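Local coordinates for protein putative chorismate mutase (Yersinia pestis biovar Microtus str. 91001, PDB 2GBB) that catalyses the Claisen rearrangement of chorismate to prephenate as a secreted, all-helical chorismate mutase, at residues Q1-Q5 with C118-G124; V20-A25 with Q73-R77; P60-Q65 with A145-F150. One frame throughout, in Å; residues are numbered along the deposited sequence.

Contact 1. Residues Q1-Q5 with C118-G124; sequences QQCGQ and CKPAEMG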
loop_
_atom_site.group_PDB
_atom_site.type_symbol
_atom_site.label_atom_id
_atom_site.label_comp_id
_atom_site.label_asym_id
_atom_site.label_seq_id
_atom_site.Cartn_x
_atom_site.Cartn_y
_atom_site.Cartn_z
ATOM N N GLN A 1 -36.970 -4.416 5.912
ATOM C CA GLN A 1 -35.591 -4.868 5.551
ATOM C C GLN A 1 -35.119 -5.952 6.530
ATOM O O GLN A 1 -34.800 -5.649 7.689
ATOM C CB GLN A 1 -34.614 -3.681 5.578
ATOM C CG GLN A 1 -34.606 -2.782 4.327
ATOM C CD GLN A 1 -33.881 -1.434 4.569
ATOM O OE1 GLN A 1 -34.164 -0.728 5.544
ATOM N NE2 GLN A 1 -32.957 -1.082 3.675
ATOM N N GLN A 2 -35.069 -7.202 6.055
ATOM C CA GLN A 2 -34.674 -8.345 6.880
ATOM C C GLN A 2 -33.518 -9.175 6.266
ATOM O O GLN A 2 -32.524 -9.448 6.934
ATOM C CB GLN A 2 -35.911 -9.216 7.253
ATOM C CG GLN A 2 -36.614 -10.040 6.104
ATOM C CD GLN A 2 -37.202 -9.207 4.927
ATOM O OE1 GLN A 2 -37.421 -7.997 5.041
ATOM N NE2 GLN A 2 -37.465 -9.871 3.803
ATOM N N CYS A 3 -33.637 -9.548 4.999
ATOM C CA CYS A 3 -32.651 -10.409 4.340
ATOM C C CYS A 3 -31.935 -9.653 3.230
ATOM O O CYS A 3 -32.555 -8.880 2.503
ATOM C CB CYS A 3 -33.322 -11.652 3.754
ATOM S SG CYS A 3 -34.523 -12.473 4.816
ATOM N N GLY A 4 -30.632 -9.895 3.101
ATOM C CA GLY A 4 -29.753 -9.118 2.202
ATOM C C GLY A 4 -29.297 -7.778 2.755
ATOM O O GLY A 4 -28.967 -6.858 1.996
ATOM N N GLN A 5 -29.261 -7.648 4.077
ATOM C CA GLN A 5 -28.856 -6.380 4.681
ATOM C C GLN A 5 -27.445 -6.336 5.336
ATOM O O GLN A 5 -27.132 -5.399 6.055
ATOM C CB GLN A 5 -29.941 -5.882 5.651
ATOM C CG GLN A 5 -31.321 -5.539 5.013
ATOM C CD GLN A 5 -31.239 -4.838 3.638
ATOM O OE1 GLN A 5 -30.509 -3.838 3.438
ATOM N NE2 GLN A 5 -32.002 -5.364 2.684
ATOM N N CYS A 118 -33.759 -16.332 7.274
ATOM C CA CYS A 118 -33.797 -16.256 5.814
ATOM C C CYS A 118 -33.324 -17.517 5.123
ATOM O O CYS A 118 -32.577 -18.318 5.705
ATOM C CB CYS A 118 -32.970 -15.058 5.306
ATOM S SG CYS A 118 -33.363 -13.510 6.144
ATOM N N LYS A 119 -33.788 -17.691 3.883
ATOM C CA LYS A 119 -33.169 -18.627 2.941
ATOM C C LYS A 119 -31.801 -18.066 2.509
ATOM O O LYS A 119 -31.591 -16.846 2.537
ATOM C CB LYS A 119 -34.068 -18.847 1.706
ATOM C CG LYS A 119 -35.373 -19.622 1.950
ATOM C CD LYS A 119 -35.137 -21.066 2.425
ATOM C CE LYS A 119 -36.291 -22.001 2.019
ATOM N NZ LYS A 119 -36.062 -23.447 2.388
ATOM N N PRO A 120 -30.851 -18.948 2.132
ATOM C CA PRO A 120 -29.602 -18.406 1.564
ATOM C C PRO A 120 -29.848 -17.805 0.166
ATOM O O PRO A 120 -28.932 -17.252 -0.444
ATOM C CB PRO A 120 -28.670 -19.632 1.493
ATOM C CG PRO A 120 -29.365 -20.719 2.338
ATOM C CD PRO A 120 -30.831 -20.422 2.222
ATOM N N ALA A 121 -31.086 -17.924 -0.316
ATOM C CA ALA A 121 -31.556 -17.255 -1.533
ATOM C C ALA A 121 -32.017 -15.815 -1.265
ATOM O O ALA A 121 -31.886 -14.949 -2.126
ATOM C CB ALA A 121 -32.685 -18.061 -2.179
ATOM N N GLU A 122 -32.554 -15.556 -0.077
ATOM C CA GLU A 122 -32.979 -14.197 0.270
ATOM C C GLU A 122 -31.771 -13.336 0.640
ATOM O O GLU A 122 -31.840 -12.098 0.630
ATOM C CB GLU A 122 -33.978 -14.206 1.430
ATOM C CG GLU A 122 -35.372 -14.717 1.116
ATOM C CD GLU A 122 -36.131 -15.081 2.392
ATOM O OE1 GLU A 122 -35.856 -16.167 2.952
ATOM O OE2 GLU A 122 -36.987 -14.275 2.839
HETATM N N MSE A 123 -30.663 -13.992 0.965
HETATM C CA MSE A 123 -29.473 -13.280 1.420
HETATM C C MSE A 123 -28.627 -12.812 0.244
HETATM O O MSE A 123 -28.818 -13.272 -0.888
HETATM C CB MSE A 123 -28.646 -14.141 2.380
HETATM C CG MSE A 123 -29.349 -14.472 3.697
HETATM SE SE MSE A 123 -28.342 -15.766 4.768
HETATM C CE MSE A 123 -26.924 -14.547 5.505
ATOM N N GLY A 124 -27.697 -11.897 0.523
ATOM C CA GLY A 124 -26.860 -11.282 -0.502
ATOM C C GLY A 124 -26.141 -12.320 -1.340
ATOM O O GLY A 124 -25.621 -13.310 -0.805
#
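Gly4 and Met123 bring the two backbones closest, with CA atoms 4.2 Å apart. Neither 1-5 nor 118-124 is a helix or strand. No hydrogen bond joins them. Gly4 turns with a positive phi of 80°, and its N lies 3.5 Å from Glu122 O without bonding to it. Gly4 CA rests 3.8 Å from Gly124 N. Cys118 is the first residue to leave helical geometry after helix 93-117.

A disulfide between Cys3 and Cys118 ties the two segments covalently. Cys3 SG and Cys118 SG are 2.0 Å apart, and the torsion about the S-S bond is -85°, close to the relaxed right angle. Each sulfur stands anti to its own carbonyl carbon, a turn that brings it to the other segment. Glu122 flanks the bridge. Glu122 CB packs on Cys3 CB at 3.5 Å, and the extended chain runs past the sulfur, leaving Glu122 OE2 3.6 Å from Cys3 SG. The other carboxylate oxygen, Glu122 OE1, accepts a nearly straight hydrogen bond from Lys119 N at 2.7 Å. That bond meets the anti side of OE1 and is tilted from the carboxylate plane. It fixes the carboxylate next to the disulfide within the turn of 118-124.

The contact lies at the surface, away from the substrate site. The disulfide fastens the N-terminal tail, just before helix 7-14, to the loop between helices 93-117 and 126-132. Glu114 of helix 93-117 accepts hydrogen bonds from Gly4 N and Gln5 N, and Met123 packs on Glu114 and Leu115 of the same helix.

Contact 2. Residues V20-A25 with Q73-R77; sequences VAGYKA and QYRYR. With CIT (citric acid), chain J; SO4 (sulfate ion), chain F.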
loop_
_atom_site.group_PDB
_atom_site.type_symbol
_atom_site.label_atom_id
_atom_site.label_comp_id
_atom_site.label_asym_id
_atom_site.label_seq_id
_atom_site.Cartn_x
_atom_site.Cartn_y
_atom_site.Cartn_z
ATOM N N VAL A 20 -7.815 5.251 9.291
ATOM C CA VAL A 20 -6.813 4.402 9.965
ATOM C C VAL A 20 -5.494 4.531 9.225
ATOM O O VAL A 20 -4.467 4.723 9.837
ATOM C CB VAL A 20 -7.268 2.910 10.066
ATOM C CG1 VAL A 20 -6.181 2.041 10.758
ATOM C CG2 VAL A 20 -8.641 2.766 10.819
ATOM N N ALA A 21 -5.545 4.500 7.881
ATOM C CA ALA A 21 -4.374 4.672 7.021
ATOM C C ALA A 21 -3.718 6.011 7.301
ATOM O O ALA A 21 -2.477 6.096 7.355
ATOM C CB ALA A 21 -4.784 4.605 5.524
ATOM N N GLY A 22 -4.541 7.060 7.432
ATOM C CA GLY A 22 -4.015 8.421 7.696
ATOM C C GLY A 22 -3.347 8.522 9.049
ATOM O O GLY A 22 -2.293 9.153 9.168
ATOM N N TYR A 23 -3.965 7.942 10.083
ATOM C CA TYR A 23 -3.370 7.820 11.444
ATOM C C TYR A 23 -1.987 7.133 11.379
ATOM O O TYR A 23 -0.962 7.597 11.953
ATOM C CB TYR A 23 -4.361 7.025 12.349
ATOM C CG TYR A 23 -3.671 6.359 13.521
ATOM C CD1 TYR A 23 -3.326 7.102 14.644
ATOM C CD2 TYR A 23 -3.296 4.994 13.471
ATOM C CE1 TYR A 23 -2.648 6.542 15.700
ATOM C CE2 TYR A 23 -2.587 4.409 14.531
ATOM C CZ TYR A 23 -2.303 5.202 15.657
ATOM O OH TYR A 23 -1.603 4.717 16.732
ATOM N N LYS A 24 -1.924 6.028 10.632
ATOM C CA LYS A 24 -0.684 5.278 10.512
ATOM C C LYS A 24 0.409 6.058 9.754
ATOM O O LYS A 24 1.564 6.105 10.164
ATOM C CB LYS A 24 -0.988 3.908 9.876
ATOM C CG LYS A 24 -1.673 2.956 10.905
ATOM C CD LYS A 24 -2.142 1.624 10.232
ATOM C CE LYS A 24 -2.848 0.678 11.224
ATOM N NZ LYS A 24 -3.238 -0.573 10.358
ATOM N N ALA A 25 0.044 6.678 8.637
ATOM C CA ALA A 25 1.011 7.435 7.823
ATOM C C ALA A 25 1.607 8.573 8.619
ATOM O O ALA A 25 2.815 8.743 8.616
ATOM C CB ALA A 25 0.331 7.975 6.503
ATOM N N GLN A 73 -5.728 0.505 3.088
ATOM C CA GLN A 73 -4.739 1.307 3.780
ATOM C C GLN A 73 -3.430 1.343 3.018
ATOM O O GLN A 73 -2.835 2.393 2.888
ATOM C CB GLN A 73 -4.485 0.771 5.179
ATOM C CG GLN A 73 -5.718 0.850 6.127
ATOM C CD GLN A 73 -5.410 0.110 7.414
ATOM O OE1 GLN A 73 -4.410 0.567 8.077
ATOM N NE2 GLN A 73 -6.007 -0.947 7.739
ATOM N N TYR A 74 -2.983 0.188 2.538
ATOM C CA TYR A 74 -1.737 0.135 1.768
ATOM C C TYR A 74 -1.770 1.062 0.533
ATOM O O TYR A 74 -0.814 1.789 0.251
ATOM C CB TYR A 74 -1.529 -1.292 1.266
ATOM C CG TYR A 74 -0.805 -2.214 2.237
ATOM C CD1 TYR A 74 0.362 -1.804 2.880
ATOM C CD2 TYR A 74 -1.346 -3.496 2.544
ATOM C CE1 TYR A 74 1.032 -2.649 3.783
ATOM C CE2 TYR A 74 -0.706 -4.343 3.430
ATOM C CZ TYR A 74 0.455 -3.919 4.041
ATOM O OH TYR A 74 1.030 -4.792 4.892
ATOM N N ARG A 75 -2.908 1.011 -0.163
ATOM C CA ARG A 75 -3.177 1.786 -1.340
ATOM C C ARG A 75 -3.180 3.270 -1.035
ATOM O O ARG A 75 -2.582 4.031 -1.792
ATOM C CB ARG A 75 -4.471 1.296 -1.986
ATOM C CG ARG A 75 -4.209 0.034 -2.776
ATOM C CD ARG A 75 -5.460 -0.618 -3.434
ATOM N NE ARG A 75 -5.080 -1.962 -3.887
ATOM C CZ ARG A 75 -5.767 -3.080 -3.654
ATOM N NH1 ARG A 75 -6.924 -3.026 -2.981
ATOM N NH2 ARG A 75 -5.291 -4.267 -4.080
ATOM N N TYR A 76 -3.774 3.676 0.107
ATOM C CA TYR A 76 -3.689 5.049 0.539
ATOM C C TYR A 76 -2.277 5.448 0.843
ATOM O O TYR A 76 -1.861 6.567 0.473
ATOM C CB TYR A 76 -4.608 5.362 1.743
ATOM C CG TYR A 76 -6.054 5.707 1.308
ATOM C CD1 TYR A 76 -6.346 6.943 0.688
ATOM C CD2 TYR A 76 -7.075 4.779 1.462
ATOM C CE1 TYR A 76 -7.674 7.260 0.267
ATOM C CE2 TYR A 76 -8.395 5.075 1.120
ATOM C CZ TYR A 76 -8.690 6.315 0.479
ATOM O OH TYR A 76 -10.002 6.583 0.099
ATOM N N ARG A 77 -1.524 4.582 1.537
ATOM C CA ARG A 77 -0.127 4.968 1.888
ATOM C C ARG A 77 0.653 5.262 0.576
ATOM O O ARG A 77 1.373 6.249 0.465
ATOM C CB ARG A 77 0.609 3.865 2.665
ATOM C CG ARG A 77 0.313 3.677 4.100
ATOM C CD ARG A 77 0.659 4.892 4.979
ATOM N NE ARG A 77 2.016 5.011 5.519
ATOM C CZ ARG A 77 2.514 4.297 6.517
ATOM N NH1 ARG A 77 1.802 3.335 7.061
ATOM N NH2 ARG A 77 3.747 4.503 6.938
HETATM C C1 CIT J . -7.318 -1.046 12.537
HETATM O O1 CIT J . -8.055 -0.617 13.459
HETATM O O2 CIT J . -6.072 -0.939 12.617
HETATM C C2 CIT J . -7.929 -1.704 11.315
HETATM C C3 CIT J . -7.576 -3.188 11.233
HETATM O O7 CIT J . -7.937 -3.889 12.469
HETATM C C4 CIT J . -8.358 -3.788 10.066
HETATM C C5 CIT J . -9.767 -4.143 10.497
HETATM O O3 CIT J . -10.117 -4.001 11.713
HETATM O O4 CIT J . -10.597 -4.590 9.641
HETATM C C6 CIT J . -6.061 -3.394 11.065
HETATM O O5 CIT J . -5.457 -4.140 11.901
HETATM O O6 CIT J . -5.409 -2.810 10.150
HETATM S S SO4 F . -11.214 9.569 -1.337
HETATM O O1 SO4 F . -10.068 8.904 -0.750
HETATM O O2 SO4 F . -11.918 10.285 -0.284
HETATM O O3 SO4 F . -10.756 10.504 -2.364
HETATM O O4 SO4 F . -12.103 8.599 -1.966
#
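The Arg77 guanidinium has the backbone of helix 17-26 over one face, where Ala25 CA sits 3.5 Å above the plane, toward the rim. Lys24 O lies over the same face, farther off. The Tyr76 ring meets a sulfate at its edge. Sulfate O1 lies in the ring plane and very near the hydroxyl, a contact so short that its exact geometry is doubtful; Lys18 also binds this ion. Arg77 bends at chi2 and chi3, which folds the group back over Ala25. Arg77 CD touches Ala25 CB at 3.5 Å, while Arg77 NH1 bonds to Leu29 O.

The segments 20-25 and 73-77 belong to helices 17-26 and 55-82. The axes of the two short segments approach to 9.0 Å and cross at -52°. Ala21 lets them come close: its CB rests 3.7 Å from Gln73 CA and also touches Tyr76 CB. In this all-helical chorismate mutase the crossing probably forms part of the substrate pocket. Lys24 and Gln73 are substrate-binding residues in a near-identical protein, with Arg13 and Arg97. A citrate, probably from the crystallisation liquor, occupies the site here.

Lys24 extends fully to the amide of Gln73, and the two side chains run across each other. Lys24 NZ gives Gln73 OE1 a 2.8 Å hydrogen bond, in the carbonyl plane and on a lone pair (C=O...N angle 127°). NZ also bonds to Ile31 O. The amide is thus turned toward the citrate, and Gln73 NE2 gives citrate O6 a 3.1 Å bond. Lys24 NZ reaches the same O6 only weakly, and Arg13 and Arg97 also bind the citrate. Val20 CG1 touches both Gln73 OE1 and citrate O2, 3.5 Å from each.

Contact 3. Residues P60-Q65 with A145-F150; sequences PLMVAQ and AIFSTF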
loop_
_atom_site.group_PDB
_atom_site.type_symbol
_atom_site.label_atom_id
_atom_site.label_comp_id
_atom_site.label_asym_id
_atom_site.label_seq_id
_atom_site.Cartn_x
_atom_site.Cartn_y
_atom_site.Cartn_z
ATOM N N PRO A 60 -12.689 -16.711 9.449
ATOM C CA PRO A 60 -12.369 -16.437 8.069
ATOM C C PRO A 60 -12.918 -15.092 7.581
ATOM O O PRO A 60 -12.212 -14.338 6.924
ATOM C CB PRO A 60 -12.979 -17.659 7.342
ATOM C CG PRO A 60 -12.776 -18.744 8.342
ATOM C CD PRO A 60 -13.347 -18.034 9.540
ATOM N N LEU A 61 -14.145 -14.773 7.964
ATOM C CA LEU A 61 -14.765 -13.484 7.645
ATOM C C LEU A 61 -14.002 -12.332 8.283
ATOM O O LEU A 61 -13.763 -11.336 7.642
ATOM C CB LEU A 61 -16.180 -13.419 8.193
ATOM C CG LEU A 61 -17.237 -12.585 7.474
ATOM C CD1 LEU A 61 -18.211 -12.012 8.500
ATOM C CD2 LEU A 61 -16.759 -11.575 6.418
HETATM N N MSE A 62 -13.627 -12.475 9.540
HETATM C CA MSE A 62 -12.800 -11.432 10.154
HETATM C C MSE A 62 -11.480 -11.297 9.414
HETATM O O MSE A 62 -11.102 -10.214 9.083
HETATM C CB MSE A 62 -12.601 -11.697 11.636
HETATM C CG MSE A 62 -13.871 -11.781 12.411
HETATM SE SE MSE A 62 -15.163 -10.330 12.034
HETATM C CE MSE A 62 -14.023 -8.774 12.466
ATOM N N VAL A 63 -10.794 -12.413 9.136
ATOM C CA VAL A 63 -9.570 -12.412 8.296
ATOM C C VAL A 63 -9.794 -11.681 6.949
ATOM O O VAL A 63 -9.005 -10.819 6.570
ATOM C CB VAL A 63 -8.976 -13.837 8.107
ATOM C CG1 VAL A 63 -7.905 -13.880 6.981
ATOM C CG2 VAL A 63 -8.332 -14.347 9.441
ATOM N N ALA A 64 -10.878 -12.018 6.237
ATOM C CA ALA A 64 -11.206 -11.378 4.936
ATOM C C ALA A 64 -11.452 -9.872 5.080
ATOM O O ALA A 64 -11.000 -9.035 4.241
ATOM C CB ALA A 64 -12.429 -12.074 4.257
ATOM N N GLN A 65 -12.141 -9.494 6.160
ATOM C CA GLN A 65 -12.419 -8.082 6.345
ATOM C C GLN A 65 -11.124 -7.304 6.656
ATOM O O GLN A 65 -10.958 -6.170 6.200
ATOM C CB GLN A 65 -13.431 -7.864 7.482
ATOM C CG GLN A 65 -14.840 -8.214 7.048
ATOM C CD GLN A 65 -15.831 -7.856 8.094
ATOM O OE1 GLN A 65 -16.513 -6.838 7.986
ATOM N NE2 GLN A 65 -15.917 -8.682 9.139
ATOM N N ALA A 145 -13.360 -12.173 -1.665
ATOM C CA ALA A 145 -12.887 -12.885 -0.479
ATOM C C ALA A 145 -13.812 -12.662 0.741
ATOM O O ALA A 145 -14.047 -13.562 1.566
ATOM C CB ALA A 145 -11.374 -12.470 -0.173
ATOM N N ILE A 146 -14.394 -11.484 0.823
ATOM C CA ILE A 146 -15.270 -11.202 1.934
ATOM C C ILE A 146 -16.566 -11.977 1.746
ATOM O O ILE A 146 -17.111 -12.535 2.722
ATOM C CB ILE A 146 -15.592 -9.729 2.045
ATOM C CG1 ILE A 146 -14.376 -8.980 2.582
ATOM C CG2 ILE A 146 -16.824 -9.531 2.976
ATOM C CD1 ILE A 146 -14.575 -7.534 2.583
ATOM N N PHE A 147 -17.052 -12.000 0.507
ATOM C CA PHE A 147 -18.294 -12.729 0.171
ATOM C C PHE A 147 -18.121 -14.209 0.411
ATOM O O PHE A 147 -18.986 -14.859 0.937
ATOM C CB PHE A 147 -18.703 -12.529 -1.299
ATOM C CG PHE A 147 -19.971 -13.298 -1.690
ATOM C CD1 PHE A 147 -21.210 -12.919 -1.192
ATOM C CD2 PHE A 147 -19.893 -14.413 -2.534
ATOM C CE1 PHE A 147 -22.382 -13.627 -1.526
ATOM C CE2 PHE A 147 -21.058 -15.133 -2.898
ATOM C CZ PHE A 147 -22.300 -14.746 -2.405
ATOM N N SER A 148 -17.001 -14.777 -0.007
ATOM C CA SER A 148 -16.935 -16.191 0.134
ATOM C C SER A 148 -16.839 -16.614 1.609
ATOM O O SER A 148 -17.398 -17.655 1.991
ATOM C CB SER A 148 -15.865 -16.784 -0.768
ATOM O OG SER A 148 -14.584 -16.421 -0.319
ATOM N N THR A 149 -16.177 -15.816 2.456
ATOM C CA THR A 149 -16.072 -16.175 3.897
ATOM C C THR A 149 -17.383 -15.915 4.646
ATOM O O THR A 149 -17.733 -16.590 5.624
ATOM C CB THR A 149 -14.916 -15.400 4.594
ATOM O OG1 THR A 149 -15.043 -14.026 4.265
ATOM C CG2 THR A 149 -13.558 -15.835 4.061
ATOM N N PHE A 150 -18.078 -14.886 4.217
ATOM C CA PHE A 150 -19.391 -14.544 4.752
ATOM C C PHE A 150 -20.335 -15.766 4.694
ATOM O O PHE A 150 -21.078 -16.067 5.642
ATOM C CB PHE A 150 -19.916 -13.346 3.954
ATOM C CG PHE A 150 -21.398 -13.197 3.947
ATOM C CD1 PHE A 150 -22.054 -12.557 4.992
ATOM C CD2 PHE A 150 -22.148 -13.635 2.832
ATOM C CE1 PHE A 150 -23.469 -12.403 4.975
ATOM C CE2 PHE A 150 -23.537 -13.468 2.797
ATOM C CZ PHE A 150 -24.194 -12.852 3.890
HETATM O O HOH W 1 -16.212 -17.163 7.828
#
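Ala145 meets Ala64 through its backbone, with its carbonyl O 3.5 Å from Ala64 CB. Helices 55-82 and 140-150 run antiparallel here. The short segments differ in direction by 170° and their axes come within 8.3 Å.

Ile146 comes next. Ile146 CG1 lies 3.8 Å from Ala64 O and also touches Ala64 CB. The other branch, Ile146 CG2, anti to the backbone N, meets Leu61 CD2 at 4.0 Å. Ile146 also touches Ile10 and Leu14 of helix 7-14.

Thr149 stands at the middle of the interface and crosses Leu61 at a slant. With chi1 of 49°, OG1 sits between the backbone N and the carbonyl carbon. This places Thr149 OG1 near Ala145 O and Ile146 O, 2.9 and 3.0 Å away. Thr149 OG1 also presses on Ala64 CB at 3.3 Å and on Leu61 CA. The methyl, Thr149 CG2, meets the other helix as well, 3.5 Å from Pro60 O. A water accepts a weak bond from Leu61 N and donates to Thr149 O, so it bridges the two backbones.

Phe150 turns its ring away toward Phe129. Its backbone still counts: CA packs on Leu61 CG, and Leu61 continues to Ile111 of helix 93-117.

No direct hydrogen bond crosses between the helices. Ala64, with its short side chain, probably permits the close approach, and Thr149 packs against it, with larger aliphatic chains beside them. This is a largely apolar, mostly buried antiparallel helix pair, with a more polar, watered edge at Thr149, in the chorismate mutase helical bundle.

Contact 1 is at the surface, whereas contacts 2 and 3 are buried. Contacts 2 and 3 share helix 55-82 at different points along it, with centres about 21 Å apart and no touch. Contact 1 meets contact 3 directly: Met123 and Gly124 pack against Phe147 and Phe150. It lies on the opposite side of the chain's centre from contact 2. The chemistry follows position. A covalent disulfide holds two loops in contact 1. Contact 2 pairs charged and amide groups around the ligand pocket. Contact 3 is mainly apolar, with one threonine hydroxyl and a bridging water, although Gln65 extends toward the pocket residue Arg13.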